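Local coordinates for protein 2,3-dimethylmalate lyase (Aspergillus niger, PDB 3FA4) that belongs to the phosphoenolpyruvate phosphomutase family of TIM-barrel proteins and holds a magnesium ion, at residues B[167-172]-B[198-203]; B[193-198]-B[225-230]. One frame throughout, in Å; residues are numbered along the deposited sequence.

Contact 1. Residues B[167-172]-B[198-203]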
loop_
_atom_site.group_PDB
_atom_site.type_symbol
_atom_site.label_atom_id
_atom_site.label_comp_id
_atom_site.label_asym_id
_atom_site.label_seq_id
_atom_site.Cartn_x
_atom_site.Cartn_y
_atom_site.Cartn_z
ATOM N N HIS B 167 -4.306 25.601 27.146
ATOM C CA HIS B 167 -3.539 25.929 28.355
ATOM C C HIS B 167 -2.869 27.339 28.304
ATOM O O HIS B 167 -2.235 27.765 29.284
ATOM C CB HIS B 167 -2.448 24.888 28.738
ATOM C CG HIS B 167 -2.798 23.443 28.532
ATOM N ND1 HIS B 167 -3.854 22.824 29.156
ATOM C CD2 HIS B 167 -2.172 22.472 27.820
ATOM C CE1 HIS B 167 -3.903 21.547 28.801
ATOM N NE2 HIS B 167 -2.881 21.304 28.006
ATOM N N GLY B 168 -2.996 28.034 27.178
ATOM C CA GLY B 168 -2.644 29.456 27.050
ATOM C C GLY B 168 -1.182 29.695 26.797
ATOM O O GLY B 168 -0.369 28.769 26.884
ATOM N N TYR B 169 -0.843 30.940 26.487
ATOM C CA TYR B 169 0.479 31.282 25.942
ATOM C C TYR B 169 1.714 30.747 26.675
ATOM O O TYR B 169 2.547 30.138 26.059
ATOM C CB TYR B 169 0.586 32.774 25.695
ATOM C CG TYR B 169 1.883 33.177 25.070
ATOM C CD1 TYR B 169 2.077 33.088 23.673
ATOM C CD2 TYR B 169 2.927 33.644 25.871
ATOM C CE1 TYR B 169 3.293 33.509 23.091
ATOM C CE2 TYR B 169 4.157 34.045 25.296
ATOM C CZ TYR B 169 4.343 33.957 23.932
ATOM O OH TYR B 169 5.551 34.376 23.438
ATOM N N GLU B 170 1.857 30.974 27.976
ATOM C CA GLU B 170 3.093 30.579 28.667
ATOM C C GLU B 170 3.331 29.078 28.709
ATOM O O GLU B 170 4.465 28.640 28.805
ATOM C CB GLU B 170 3.102 31.069 30.110
ATOM C CG GLU B 170 3.507 32.488 30.271
ATOM C CD GLU B 170 4.152 32.726 31.639
ATOM O OE1 GLU B 170 3.907 31.946 32.648
ATOM O OE2 GLU B 170 4.941 33.701 31.692
ATOM N N GLU B 171 2.261 28.294 28.690
ATOM C CA GLU B 171 2.381 26.850 28.769
ATOM C C GLU B 171 2.877 26.424 27.414
ATOM O O GLU B 171 3.724 25.504 27.330
ATOM C CB GLU B 171 1.037 26.164 29.121
ATOM C CG GLU B 171 1.012 24.571 29.167
ATOM C CD GLU B 171 2.199 23.903 29.893
ATOM O OE1 GLU B 171 3.055 24.592 30.501
ATOM O OE2 GLU B 171 2.304 22.655 29.848
ATOM N N SER B 172 2.372 27.103 26.375
ATOM C CA SER B 172 2.730 26.852 24.957
ATOM C C SER B 172 4.215 27.067 24.744
ATOM O O SER B 172 4.910 26.238 24.184
ATOM C CB SER B 172 1.991 27.822 24.034
ATOM O OG SER B 172 0.666 27.400 23.852
ATOM N N ALA B 198 2.654 37.011 17.889
ATOM C CA ALA B 198 3.648 36.515 16.943
ATOM C C ALA B 198 5.001 37.184 17.111
ATOM O O ALA B 198 6.033 36.529 16.980
ATOM C CB ALA B 198 3.131 36.666 15.522
ATOM N N ARG B 199 5.011 38.483 17.391
ATOM C CA ARG B 199 6.230 39.149 17.772
ATOM C C ARG B 199 6.799 38.644 19.127
ATOM O O ARG B 199 7.959 38.322 19.196
ATOM C CB ARG B 199 6.037 40.655 17.750
ATOM C CG ARG B 199 5.651 41.203 16.373
ATOM C CD ARG B 199 5.664 42.786 16.341
ATOM N NE ARG B 199 4.994 43.165 15.114
ATOM C CZ ARG B 199 3.737 43.600 15.029
ATOM N NH1 ARG B 199 3.007 43.836 16.141
ATOM N NH2 ARG B 199 3.212 43.813 13.822
ATOM N N GLN B 200 5.959 38.502 20.169
ATOM C CA GLN B 200 6.387 37.933 21.455
ATOM C C GLN B 200 7.048 36.546 21.317
ATOM O O GLN B 200 8.112 36.302 21.950
ATOM C CB GLN B 200 5.232 37.886 22.477
ATOM C CG GLN B 200 5.690 37.701 23.923
ATOM C CD GLN B 200 6.546 38.869 24.370
ATOM O OE1 GLN B 200 7.691 38.731 24.827
ATOM N NE2 GLN B 200 6.002 40.058 24.175
ATOM N N VAL B 201 6.474 35.643 20.526
ATOM C CA VAL B 201 6.972 34.255 20.525
ATOM C C VAL B 201 8.304 34.164 19.816
ATOM O O VAL B 201 9.136 33.348 20.200
ATOM C CB VAL B 201 5.942 33.178 20.034
ATOM C CG1 VAL B 201 5.689 33.315 18.575
ATOM C CG2 VAL B 201 6.389 31.733 20.389
ATOM N N ILE B 202 8.515 35.033 18.807
ATOM C CA ILE B 202 9.816 35.195 18.173
ATOM C C ILE B 202 10.849 35.635 19.223
ATOM O O ILE B 202 11.947 35.070 19.298
ATOM C CB ILE B 202 9.751 36.149 16.940
ATOM C CG1 ILE B 202 9.068 35.418 15.799
ATOM C CG2 ILE B 202 11.163 36.620 16.472
ATOM C CD1 ILE B 202 8.328 36.325 14.895
ATOM N N GLN B 203 10.500 36.614 20.044
ATOM C CA GLN B 203 11.401 37.097 21.109
ATOM C C GLN B 203 11.609 36.101 22.254
ATOM O O GLN B 203 12.704 35.966 22.728
ATOM C CB GLN B 203 10.925 38.458 21.626
ATOM C CG GLN B 203 11.484 38.822 23.003
ATOM C CD GLN B 203 10.910 40.126 23.570
ATOM O OE1 GLN B 203 10.803 41.141 22.835
ATOM N NE2 GLN B 203 10.580 40.131 24.895
#
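The phenol of Y169 spans the gap between helices 169-181 and 195-204 and ends against V201. Its CG lies anti to the backbone N (chi1 -177°), which sends the ring from the first turn toward helix 195-204. The tight part is at the hydroxyl: Y169 OH sits 3.2 Å from V201 CA and 3.6 Å from V201 CB, the latter at the ring edge and near the ring plane. Y169 CE1 follows along the same edge at 4.1 Å from V201 CB. Although Y169 OH is also 3.3 Å from V201 N, the angle is too poor for a hydrogen bond; the polar partner of the hydroxyl is D204, whose OD2 lies one residue beyond 198-203. That bond anchors the end of the ring near the close of helix 195-204. V201, which is buried, also packs on L189 of strand 186-189, as does S172, so this side of the contact lies against the sheet. The solvent side is that of the partly exposed Q200, where only aliphatic carbon touches the phenol: Q200 CG lies oblique to the ring, 3.4 Å from Y169 OH, and the two side chains cross nearly at right angles. Backbones stay well apart, with Y169 CA 9.0 Å from V201 CA at the nearest point. One aromatic side chain thus bridges neighbouring outer helices, an alpha/alpha contact in the outer layer of a TIM barrel.

Contact 2. Residues B[193-198]-B[225-230]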
loop_
_atom_site.group_PDB
_atom_site.type_symbol
_atom_site.label_atom_id
_atom_site.label_comp_id
_atom_site.label_asym_id
_atom_site.label_seq_id
_atom_site.Cartn_x
_atom_site.Cartn_y
_atom_site.Cartn_z
ATOM N N THR B 193 -2.796 34.032 17.976
ATOM C CA THR B 193 -4.016 34.867 17.912
ATOM C C THR B 193 -3.929 36.363 17.545
ATOM O O THR B 193 -4.959 37.000 17.327
ATOM C CB THR B 193 -4.835 34.743 19.184
ATOM O OG1 THR B 193 -4.106 35.280 20.279
ATOM C CG2 THR B 193 -5.147 33.272 19.456
ATOM N N SER B 194 -2.736 36.935 17.523
ATOM C CA SER B 194 -2.528 38.316 17.095
ATOM C C SER B 194 -1.113 38.482 16.522
ATOM O O SER B 194 -0.258 37.618 16.699
ATOM C CB SER B 194 -2.615 39.265 18.281
ATOM O OG SER B 194 -1.483 39.064 19.088
ATOM N N ARG B 195 -0.862 39.623 15.858
ATOM C CA ARG B 195 0.484 39.999 15.440
ATOM C C ARG B 195 1.356 40.259 16.647
ATOM O O ARG B 195 2.563 40.100 16.608
ATOM C CB ARG B 195 0.435 41.248 14.577
ATOM C CG ARG B 195 -0.194 41.049 13.224
ATOM C CD ARG B 195 -0.102 42.360 12.381
ATOM N NE ARG B 195 -1.280 42.288 11.545
ATOM C CZ ARG B 195 -1.303 41.941 10.268
ATOM N NH1 ARG B 195 -0.197 41.776 9.573
ATOM N NH2 ARG B 195 -2.464 41.844 9.660
ATOM N N GLU B 196 0.717 40.646 17.738
ATOM C CA GLU B 196 1.425 40.928 18.963
ATOM C C GLU B 196 1.965 39.649 19.582
ATOM O O GLU B 196 3.112 39.610 19.998
ATOM C CB GLU B 196 0.529 41.708 19.930
ATOM C CG GLU B 196 1.237 42.116 21.227
ATOM C CD GLU B 196 0.314 42.870 22.161
ATOM O OE1 GLU B 196 -0.808 42.348 22.485
ATOM O OE2 GLU B 196 0.698 43.980 22.565
ATOM N N MET B 197 1.158 38.599 19.613
ATOM C CA MET B 197 1.624 37.285 20.085
ATOM C C MET B 197 2.677 36.665 19.185
ATOM O O MET B 197 3.525 35.891 19.656
ATOM C CB MET B 197 0.463 36.319 20.266
ATOM C CG MET B 197 0.853 34.980 20.789
ATOM S SD MET B 197 -0.502 33.832 20.854
ATOM C CE MET B 197 -1.226 34.399 22.382
ATOM N N ALA B 198 2.654 37.011 17.889
ATOM C CA ALA B 198 3.648 36.515 16.943
ATOM C C ALA B 198 5.001 37.184 17.111
ATOM O O ALA B 198 6.033 36.529 16.980
ATOM C CB ALA B 198 3.131 36.666 15.522
ATOM N N ALA B 225 4.055 36.742 3.622
ATOM C CA ALA B 225 5.376 36.150 3.729
ATOM C C ALA B 225 6.473 37.213 3.920
ATOM O O ALA B 225 7.462 36.955 4.610
ATOM C CB ALA B 225 5.663 35.298 2.492
ATOM N N ALA B 226 6.314 38.407 3.333
ATOM C CA ALA B 226 7.304 39.480 3.589
ATOM C C ALA B 226 7.231 39.971 5.024
ATOM O O ALA B 226 8.253 40.176 5.618
ATOM C CB ALA B 226 7.152 40.633 2.631
ATOM N N GLU B 227 6.024 40.150 5.556
ATOM C CA GLU B 227 5.782 40.503 6.962
ATOM C C GLU B 227 6.180 39.428 7.985
ATOM O O GLU B 227 6.863 39.758 8.927
ATOM C CB GLU B 227 4.342 40.924 7.163
ATOM C CG GLU B 227 4.042 41.553 8.542
ATOM C CD GLU B 227 2.555 41.853 8.739
ATOM O OE1 GLU B 227 1.772 41.626 7.809
ATOM O OE2 GLU B 227 2.150 42.339 9.811
ATOM N N ALA B 228 5.755 38.160 7.835
ATOM C CA ALA B 228 6.375 37.090 8.613
ATOM C C ALA B 228 7.923 37.147 8.619
ATOM O O ALA B 228 8.528 37.045 9.652
ATOM C CB ALA B 228 5.895 35.733 8.145
ATOM N N LYS B 229 8.567 37.333 7.472
ATOM C CA LYS B 229 10.007 37.308 7.401
ATOM C C LYS B 229 10.655 38.379 8.275
ATOM O O LYS B 229 11.646 38.108 8.969
ATOM C CB LYS B 229 10.447 37.552 5.969
ATOM C CG LYS B 229 11.966 37.436 5.798
ATOM C CD LYS B 229 12.344 38.221 4.577
ATOM C CE LYS B 229 13.861 38.259 4.483
ATOM N NZ LYS B 229 14.331 37.237 3.484
ATOM N N GLU B 230 10.077 39.583 8.206
ATOM C CA GLU B 230 10.414 40.771 8.984
ATOM C C GLU B 230 10.030 40.721 10.439
ATOM O O GLU B 230 10.748 41.273 11.260
ATOM C CB GLU B 230 9.802 41.965 8.318
ATOM C CG GLU B 230 10.484 42.230 6.979
ATOM C CD GLU B 230 9.729 43.202 6.096
ATOM O OE1 GLU B 230 8.642 43.745 6.451
ATOM O OE2 GLU B 230 10.286 43.476 5.021
#
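R195 and E227 form a salt bridge between the first turn of helix 195-204 and helix 225-231. R195 NH1 donates to E227 OE2 at a modelled 2.4 Å, with an N-H...O angle of 146°; the distance is very short and the position of NH1 less sure, so the pairing is firmer than its exact length. The guanidinium and carboxylate planes lie 10° apart, and OE2 comes in at the guanidinium edge. E227 gets there on an extended chain, which a chi1 of -170° carries away from the backbone N, while R195 is stretched from CG to NE and crosses it at about a right angle. The other terminal nitrogen of R195, NH2, has a weak hydrogen bond to the carbonyl of S222, a second tie, to the loop just before helix 225-231. At the N-cap before R195, S194 OG accepts from M197 N at 2.7 Å, and S194 O from A198 N at 3.2 Å; T193 N makes a weak bond to M197 SD (3.7 Å). On the other helix, K229 NZ bonds the carbonyl of D17. A surface salt bridge thus joins successive outer helices of the TIM barrel, one of them started by a serine N-cap.

In the fold
Helix 195-204 is common to both contacts, and A198 belongs to both, yet the helix meets its two neighbours differently. Contact 1 is partly buried and van der Waals in character across the segments, a phenol against V201 and the aliphatic part of Q200; contact 2 lies at the surface and rests on paired charges. Their centres are 13 Å apart, and they join through Y169 CD1, 3.7 Å from M197 CG. Between them they link helices 169-181, 195-204 and 225-231 in sequence around the outside of the barrel. A198 and I202 also pack on M231 and F233, and R195 on M231, so apolar contacts add to the salt bridge in linking helix 195-204 to helix 225-231.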